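PDB 3FAX: reticulocyte binding protein from Streptococcus agalactiae COH1, which is probably a pullulanase-like glycoside hydrolase of the alpha-amylase superfamily that acts on alpha-glucans. Local coordinates for residues G487-Q492 with D503-K508; S517-N522 with P555-A560. All blocks are in the same frame, centred on the assembly; numbering follows the deposited sequence.

Both contacts lie at the C-terminal end of the parallel eight-stranded barrel and border the same bound glucose. Interaction 1 is the more buried: it folds the long loop between strands 482-485 and 513-517 back on itself, through a backbone hydrogen bond and a side-on arginine-aspartate salt bridge. Interaction 2, partly buried, joins the start of helix 518-525 to the loop before strand 566-568, using carboxylates, an amide and a shared water. The two interactions touch: Trp-488 packs on Asp-518, and Arg-489 NH2 reaches Asn-557 O in a weak hydrogen bond. Sugar recognition is split accordingly, aromatic in interaction 1 and polar in interaction 2.

Interaction 1 of 2, residues G487-Q492 with D503-K508; sequences GWRTFQ and DQDWMK. With CA (calcium ion), chain F; GLC (alpha-D-glucopyranose), chain B.
The loop that follows the fifth strand of the barrel turns back on itself where Gly-487 meets Asp-503 and Gln-504; Gly-487 CA and Asp-503 CA come within 3.7 Å of each other. Gln-504 N donates to Gly-487 O at 2.8 Å, while Asp-503 CB presses on the same oxygen. Asp-503 OD1 accepts from Asp-505 N at 2.8 Å, an Asx turn at the start of the 3-10 turn that begins at Gln-504.

At the exposed side, Arg-489 is extended from CG to NE and presents its guanidinium edge side-on to Asp-505. Arg-489 NE donates to Asp-505 OD2 at 2.8 Å and Arg-489 NH2 to Asp-505 OD1 at 3.1 Å, a two-nitrogen salt bridge. Both oxygens lie near the guanidinium plane but are approached from above the carboxylate plane, the two planes being 48° apart. Gln-504 CB covers one face of this guanidinium.

The Gln-504 amide runs on past the Trp-488 ring, its plane turned 76° to the indole, and NE2 donates to Asp-518 OD1 and Phe-516 O. Trp-488 NE1 is held by Glu-486. Glucose O3 lies 3.6 Å above the indole plane, offset toward the rim, and glucose C2 and C4 are also over the ring system, C2 at 3.7 Å from Trp-488 CE3. At the other end, Met-507 O ligates a calcium ion. An aromatic platform for a sugar, carried by a barrel loop, is typical of alpha-amylase-family substrate clefts.

Interaction 2 of 2, residues S517-N522 with P555-A560; sequences SDDIRN and PGNFEA. With GLC (alpha-D-glucopyranose), chain B.
Asp-518 OD1 lies almost in the amide plane of Asn-557, whose ND2 donates to it at 2.8 Å from well above the carboxylate plane; the two planes are 42° apart. Two other flat groups flank this pair. The Arg-521 guanidinium has Asp-518 CB over one face, and at its edge it meets Asn-522 OD1 and glucose O3; the Phe-558 ring carries Pro-555 CG over one face.

Asp-518 divides its oxygens between protein and ligand, since Asp-518 OD2 accepts from glucose O2 at 2.7 Å. Arg-521 adds to the grip on the sugar: Arg-521 NH1 reaches glucose O3 at 2.8 Å in a nearly straight bond (175°), and NH2 donates to glucose O2. A bend at chi3 lets the guanidinium edge face both the sugar and Asn-522 OD1, to which NE and NH2 both donate, fixing its rotation. Tyr-569 OH is a further partner of NH1.

One residue on, Asp-519 has CG anti to its backbone N (chi1 -158°), which carries the carboxylate over to the loop. Asp-519 OD2 accepts from Gly-556 N at 3.1 Å, the donor lying steeply above the carboxylate plane, while Asp-519 CB packs against Pro-555 CB at 3.8 Å. A water bridges the two segments at the helix start: it accepts from Ser-517 OG, at the N-cap, and from Asp-519 N, and donates to Asp-518 OD1 and Asn-557 OD1. Asn-557 is thus held at both ends of its amide. Polar side chains at the first turn of a helix, just past a strand's C-terminal end and directed at a sugar, are characteristic of substrate sites in beta/alpha barrels.

Interaction 1 of 2, residues G487-Q492 with D503-K508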
loop_
_atom_site.group_PDB
_atom_site.type_symbol
_atom_site.label_atom_id
_atom_site.label_comp_id
_atom_site.label_asym_id
_atom_site.label_seq_id
_atom_site.Cartn_x
_atom_site.Cartn_y
_atom_site.Cartn_z
ATOM N N GLY A 487 -3.149 -7.569 -3.999
ATOM C CA GLY A 487 -2.768 -8.964 -4.259
ATOM C C GLY A 487 -2.547 -9.329 -5.728
ATOM O O GLY A 487 -2.811 -10.459 -6.131
ATOM N N TRP A 488 -2.053 -8.394 -6.532
ATOM C CA TRP A 488 -1.807 -8.680 -7.944
ATOM C C TRP A 488 -0.722 -9.767 -8.109
ATOM O O TRP A 488 0.319 -9.726 -7.452
ATOM C CB TRP A 488 -1.373 -7.426 -8.702
ATOM C CG TRP A 488 -2.041 -6.134 -8.325
ATOM C CD1 TRP A 488 -1.416 -4.964 -8.034
ATOM C CD2 TRP A 488 -3.445 -5.876 -8.216
ATOM N NE1 TRP A 488 -2.336 -3.990 -7.742
ATOM C CE2 TRP A 488 -3.592 -4.521 -7.855
ATOM C CE3 TRP A 488 -4.593 -6.653 -8.395
ATOM C CZ2 TRP A 488 -4.836 -3.929 -7.661
ATOM C CZ3 TRP A 488 -5.825 -6.068 -8.205
ATOM C CH2 TRP A 488 -5.940 -4.714 -7.843
ATOM N N ARG A 489 -0.961 -10.724 -8.997
ATOM C CA ARG A 489 -0.006 -11.823 -9.233
ATOM C C ARG A 489 1.250 -11.334 -9.949
ATOM O O ARG A 489 1.399 -11.496 -11.167
ATOM C CB ARG A 489 -0.663 -12.928 -10.045
ATOM C CG ARG A 489 -1.851 -13.545 -9.358
ATOM C CD ARG A 489 -2.579 -14.497 -10.270
ATOM N NE ARG A 489 -3.849 -14.899 -9.685
ATOM C CZ ARG A 489 -4.985 -14.211 -9.782
ATOM N NH1 ARG A 489 -5.042 -13.071 -10.464
ATOM N NH2 ARG A 489 -6.084 -14.677 -9.197
ATOM N N THR A 490 2.146 -10.742 -9.168
ATOM C CA THR A 490 3.354 -10.086 -9.658
ATOM C C THR A 490 4.647 -10.729 -9.145
ATOM O O THR A 490 5.740 -10.290 -9.527
ATOM C CB THR A 490 3.369 -8.611 -9.200
ATOM O OG1 THR A 490 2.989 -8.545 -7.817
ATOM C CG2 THR A 490 2.399 -7.785 -10.025
ATOM N N PHE A 491 4.529 -11.757 -8.298
ATOM C CA PHE A 491 5.684 -12.354 -7.623
ATOM C C PHE A 491 6.876 -12.676 -8.538
ATOM O O PHE A 491 6.706 -13.280 -9.596
ATOM C CB PHE A 491 5.279 -13.624 -6.881
ATOM C CG PHE A 491 6.372 -14.183 -6.022
ATOM C CD1 PHE A 491 6.675 -13.597 -4.801
ATOM C CD2 PHE A 491 7.116 -15.274 -6.441
ATOM C CE1 PHE A 491 7.691 -14.100 -4.007
ATOM C CE2 PHE A 491 8.138 -15.780 -5.650
ATOM C CZ PHE A 491 8.430 -15.191 -4.439
ATOM N N GLN A 492 8.072 -12.262 -8.102
ATOM C CA GLN A 492 9.333 -12.533 -8.801
ATOM C C GLN A 492 10.262 -13.397 -7.950
ATOM O O GLN A 492 10.732 -14.445 -8.394
ATOM C CB GLN A 492 10.058 -11.220 -9.136
ATOM C CG GLN A 492 9.431 -10.404 -10.261
ATOM C CD GLN A 492 9.199 -11.207 -11.527
ATOM O OE1 GLN A 492 8.200 -11.011 -12.216
ATOM N NE2 GLN A 492 10.111 -12.128 -11.831
ATOM N N ASP A 503 -0.684 -12.894 -2.549
ATOM C CA ASP A 503 -1.520 -12.339 -3.622
ATOM C C ASP A 503 -2.929 -12.931 -3.560
ATOM O O ASP A 503 -3.261 -13.652 -2.626
ATOM C CB ASP A 503 -0.874 -12.604 -4.990
ATOM C CG ASP A 503 -0.841 -14.065 -5.350
ATOM O OD1 ASP A 503 -1.689 -14.835 -4.851
ATOM O OD2 ASP A 503 0.048 -14.445 -6.140
ATOM N N GLN A 504 -3.745 -12.625 -4.563
ATOM C CA GLN A 504 -5.138 -13.043 -4.587
ATOM C C GLN A 504 -5.345 -14.545 -4.355
ATOM O O GLN A 504 -6.289 -14.934 -3.679
ATOM C CB GLN A 504 -5.795 -12.590 -5.892
ATOM C CG GLN A 504 -6.176 -11.100 -5.894
ATOM C CD GLN A 504 -6.654 -10.591 -7.256
ATOM O OE1 GLN A 504 -6.521 -11.275 -8.281
ATOM N NE2 GLN A 504 -7.197 -9.375 -7.271
ATOM N N ASP A 505 -4.454 -15.381 -4.889
ATOM C CA ASP A 505 -4.598 -16.837 -4.763
ATOM C C ASP A 505 -4.306 -17.355 -3.355
ATOM O O ASP A 505 -4.643 -18.489 -3.024
ATOM C CB ASP A 505 -3.722 -17.539 -5.799
ATOM C CG ASP A 505 -4.167 -17.239 -7.220
ATOM O OD1 ASP A 505 -5.392 -17.098 -7.432
ATOM O OD2 ASP A 505 -3.306 -17.124 -8.121
ATOM N N TRP A 506 -3.699 -16.502 -2.533
ATOM C CA TRP A 506 -3.440 -16.770 -1.120
ATOM C C TRP A 506 -4.720 -16.726 -0.279
ATOM O O TRP A 506 -4.762 -17.276 0.825
ATOM C CB TRP A 506 -2.437 -15.724 -0.618
ATOM C CG TRP A 506 -2.001 -15.819 0.805
ATOM C CD1 TRP A 506 -1.672 -16.945 1.498
ATOM C CD2 TRP A 506 -1.792 -14.719 1.703
ATOM N NE1 TRP A 506 -1.297 -16.619 2.781
ATOM C CE2 TRP A 506 -1.360 -15.258 2.931
ATOM C CE3 TRP A 506 -1.942 -13.330 1.589
ATOM C CZ2 TRP A 506 -1.076 -14.460 4.039
ATOM C CZ3 TRP A 506 -1.663 -12.537 2.693
ATOM C CH2 TRP A 506 -1.237 -13.106 3.902
ATOM N N MET A 507 -5.764 -16.080 -0.805
ATOM C CA MET A 507 -7.012 -15.904 -0.065
ATOM C C MET A 507 -7.747 -17.215 0.263
ATOM O O MET A 507 -8.510 -17.255 1.229
ATOM C CB MET A 507 -7.949 -14.959 -0.820
ATOM C CG MET A 507 -7.421 -13.540 -0.981
ATOM S SD MET A 507 -7.016 -12.707 0.570
ATOM C CE MET A 507 -5.259 -13.008 0.677
ATOM N N LYS A 508 -7.528 -18.265 -0.535
ATOM C CA LYS A 508 -8.033 -19.619 -0.228
ATOM C C LYS A 508 -7.578 -20.081 1.151
ATOM O O LYS A 508 -8.354 -20.659 1.916
ATOM C CB LYS A 508 -7.482 -20.667 -1.199
ATOM C CG LYS A 508 -7.831 -20.526 -2.653
ATOM C CD LYS A 508 -7.053 -21.558 -3.472
ATOM C CE LYS A 508 -6.916 -21.147 -4.935
ATOM N NZ LYS A 508 -8.218 -21.087 -5.657
HETATM CA CA CA F . -9.799 -16.824 3.143
HETATM C C1 GLC B . -3.832 -6.681 -12.774
HETATM C C2 GLC B . -4.733 -5.729 -11.993
HETATM C C3 GLC B . -4.245 -4.300 -12.125
HETATM C C4 GLC B . -2.778 -4.224 -11.747
HETATM C C5 GLC B . -1.976 -5.194 -12.603
HETATM C C6 GLC B . -0.494 -5.111 -12.246
HETATM O O2 GLC B . -6.054 -5.784 -12.474
HETATM O O3 GLC B . -4.993 -3.453 -11.287
HETATM O O4 GLC B . -2.340 -2.910 -11.988
HETATM O O5 GLC B . -2.476 -6.502 -12.397
HETATM O O6 GLC B . 0.179 -6.271 -12.667
#

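Interaction 2 of 2, residues S517-N522 with P555-A560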
loop_
_atom_site.group_PDB
_atom_site.type_symbol
_atom_site.label_atom_id
_atom_site.label_comp_id
_atom_site.label_asym_id
_atom_site.label_seq_id
_atom_site.Cartn_x
_atom_site.Cartn_y
_atom_site.Cartn_z
ATOM N N SER A 517 -10.300 -6.107 -4.908
ATOM C CA SER A 517 -11.031 -6.831 -5.931
ATOM C C SER A 517 -11.049 -6.017 -7.215
ATOM O O SER A 517 -11.878 -5.130 -7.381
ATOM C CB SER A 517 -12.465 -7.105 -5.459
ATOM O OG SER A 517 -13.138 -7.980 -6.332
ATOM N N ASP A 518 -10.121 -6.317 -8.121
ATOM C CA ASP A 518 -10.121 -5.691 -9.443
ATOM C C ASP A 518 -11.278 -6.197 -10.318
ATOM O O ASP A 518 -11.657 -5.541 -11.287
ATOM C CB ASP A 518 -8.761 -5.856 -10.158
ATOM C CG ASP A 518 -8.269 -7.304 -10.216
ATOM O OD1 ASP A 518 -8.567 -8.102 -9.298
ATOM O OD2 ASP A 518 -7.552 -7.634 -11.179
ATOM N N ASP A 519 -11.851 -7.350 -9.967
ATOM C CA ASP A 519 -12.974 -7.909 -10.732
ATOM C C ASP A 519 -14.217 -7.033 -10.602
ATOM O O ASP A 519 -14.861 -6.708 -11.607
ATOM C CB ASP A 519 -13.306 -9.341 -10.287
ATOM C CG ASP A 519 -14.047 -10.119 -11.354
ATOM O OD1 ASP A 519 -13.482 -10.252 -12.464
ATOM O OD2 ASP A 519 -15.179 -10.601 -11.098
ATOM N N ILE A 520 -14.559 -6.659 -9.368
ATOM C CA ILE A 520 -15.716 -5.787 -9.137
ATOM C C ILE A 520 -15.437 -4.399 -9.729
ATOM O O ILE A 520 -16.305 -3.815 -10.372
ATOM C CB ILE A 520 -16.122 -5.722 -7.635
ATOM C CG1 ILE A 520 -17.506 -5.084 -7.471
ATOM C CG2 ILE A 520 -15.105 -4.966 -6.820
ATOM C CD1 ILE A 520 -18.101 -5.269 -6.088
ATOM N N ARG A 521 -14.215 -3.902 -9.537
ATOM C CA ARG A 521 -13.766 -2.657 -10.154
ATOM C C ARG A 521 -13.972 -2.697 -11.674
ATOM O O ARG A 521 -14.730 -1.892 -12.223
ATOM C CB ARG A 521 -12.281 -2.413 -9.816
ATOM C CG ARG A 521 -11.666 -1.144 -10.396
ATOM C CD ARG A 521 -10.147 -1.257 -10.513
ATOM N NE ARG A 521 -9.716 -2.193 -11.559
ATOM C CZ ARG A 521 -8.481 -2.687 -11.684
ATOM N NH1 ARG A 521 -7.518 -2.343 -10.838
ATOM N NH2 ARG A 521 -8.192 -3.527 -12.672
ATOM N N ASN A 522 -13.304 -3.637 -12.345
ATOM C CA ASN A 522 -13.422 -3.769 -13.805
ATOM C C ASN A 522 -14.871 -3.894 -14.246
ATOM O O ASN A 522 -15.276 -3.277 -15.229
ATOM C CB ASN A 522 -12.643 -4.986 -14.327
ATOM C CG ASN A 522 -11.130 -4.846 -14.152
ATOM O OD1 ASN A 522 -10.608 -3.749 -13.928
ATOM N ND2 ASN A 522 -10.423 -5.969 -14.243
ATOM N N PRO A 555 -15.586 -12.781 -6.167
ATOM C CA PRO A 555 -15.115 -12.386 -7.500
ATOM C C PRO A 555 -14.737 -13.560 -8.394
ATOM O O PRO A 555 -14.376 -14.618 -7.902
ATOM C CB PRO A 555 -13.876 -11.526 -7.200
ATOM C CG PRO A 555 -13.439 -11.934 -5.866
ATOM C CD PRO A 555 -14.676 -12.303 -5.110
ATOM N N GLY A 556 -14.810 -13.353 -9.701
ATOM C CA GLY A 556 -14.549 -14.414 -10.669
ATOM C C GLY A 556 -13.086 -14.722 -10.956
ATOM O O GLY A 556 -12.788 -15.735 -11.598
ATOM N N ASN A 557 -12.175 -13.862 -10.494
ATOM C CA ASN A 557 -10.753 -13.981 -10.851
ATOM C C ASN A 557 -9.865 -14.565 -9.740
ATOM O O ASN A 557 -8.672 -14.753 -9.947
ATOM C CB ASN A 557 -10.195 -12.629 -11.346
ATOM C CG ASN A 557 -10.217 -11.536 -10.273
ATOM O OD1 ASN A 557 -10.906 -11.642 -9.260
ATOM N ND2 ASN A 557 -9.454 -10.478 -10.505
ATOM N N PHE A 558 -10.449 -14.832 -8.572
ATOM C CA PHE A 558 -9.775 -15.570 -7.496
ATOM C C PHE A 558 -10.808 -16.098 -6.504
ATOM O O PHE A 558 -11.956 -15.645 -6.506
ATOM C CB PHE A 558 -8.710 -14.710 -6.783
ATOM C CG PHE A 558 -9.267 -13.670 -5.842
ATOM C CD1 PHE A 558 -9.497 -13.975 -4.504
ATOM C CD2 PHE A 558 -9.524 -12.378 -6.282
ATOM C CE1 PHE A 558 -10.002 -13.017 -3.634
ATOM C CE2 PHE A 558 -10.018 -11.409 -5.410
ATOM C CZ PHE A 558 -10.260 -11.731 -4.089
ATOM N N GLU A 559 -10.404 -17.046 -5.661
ATOM C CA GLU A 559 -11.330 -17.682 -4.723
ATOM C C GLU A 559 -11.328 -16.964 -3.374
ATOM O O GLU A 559 -10.327 -16.972 -2.653
ATOM C CB GLU A 559 -11.002 -19.171 -4.532
ATOM C CG GLU A 559 -12.216 -19.991 -4.063
ATOM C CD GLU A 559 -11.854 -21.350 -3.482
ATOM O OE1 GLU A 559 -11.092 -22.098 -4.132
ATOM O OE2 GLU A 559 -12.348 -21.673 -2.379
ATOM N N ALA A 560 -12.453 -16.339 -3.047
ATOM C CA ALA A 560 -12.652 -15.709 -1.742
ATOM C C ALA A 560 -13.589 -16.590 -0.929
ATOM O O ALA A 560 -14.805 -16.557 -1.137
ATOM C CB ALA A 560 -13.239 -14.314 -1.904
HETATM C C1 GLC B . -3.832 -6.681 -12.774
HETATM C C2 GLC B . -4.733 -5.729 -11.993
HETATM C C3 GLC B . -4.245 -4.300 -12.125
HETATM C C4 GLC B . -2.778 -4.224 -11.747
HETATM C C5 GLC B . -1.976 -5.194 -12.603
HETATM C C6 GLC B . -0.494 -5.111 -12.246
HETATM O O2 GLC B . -6.054 -5.784 -12.474
HETATM O O3 GLC B . -4.993 -3.453 -11.287
HETATM O O4 GLC B . -2.340 -2.910 -11.988
HETATM O O5 GLC B . -2.476 -6.502 -12.397
HETATM O O6 GLC B . 0.179 -6.271 -12.667
HETATM O O HOH W 1 -11.182 -9.355 -7.824
#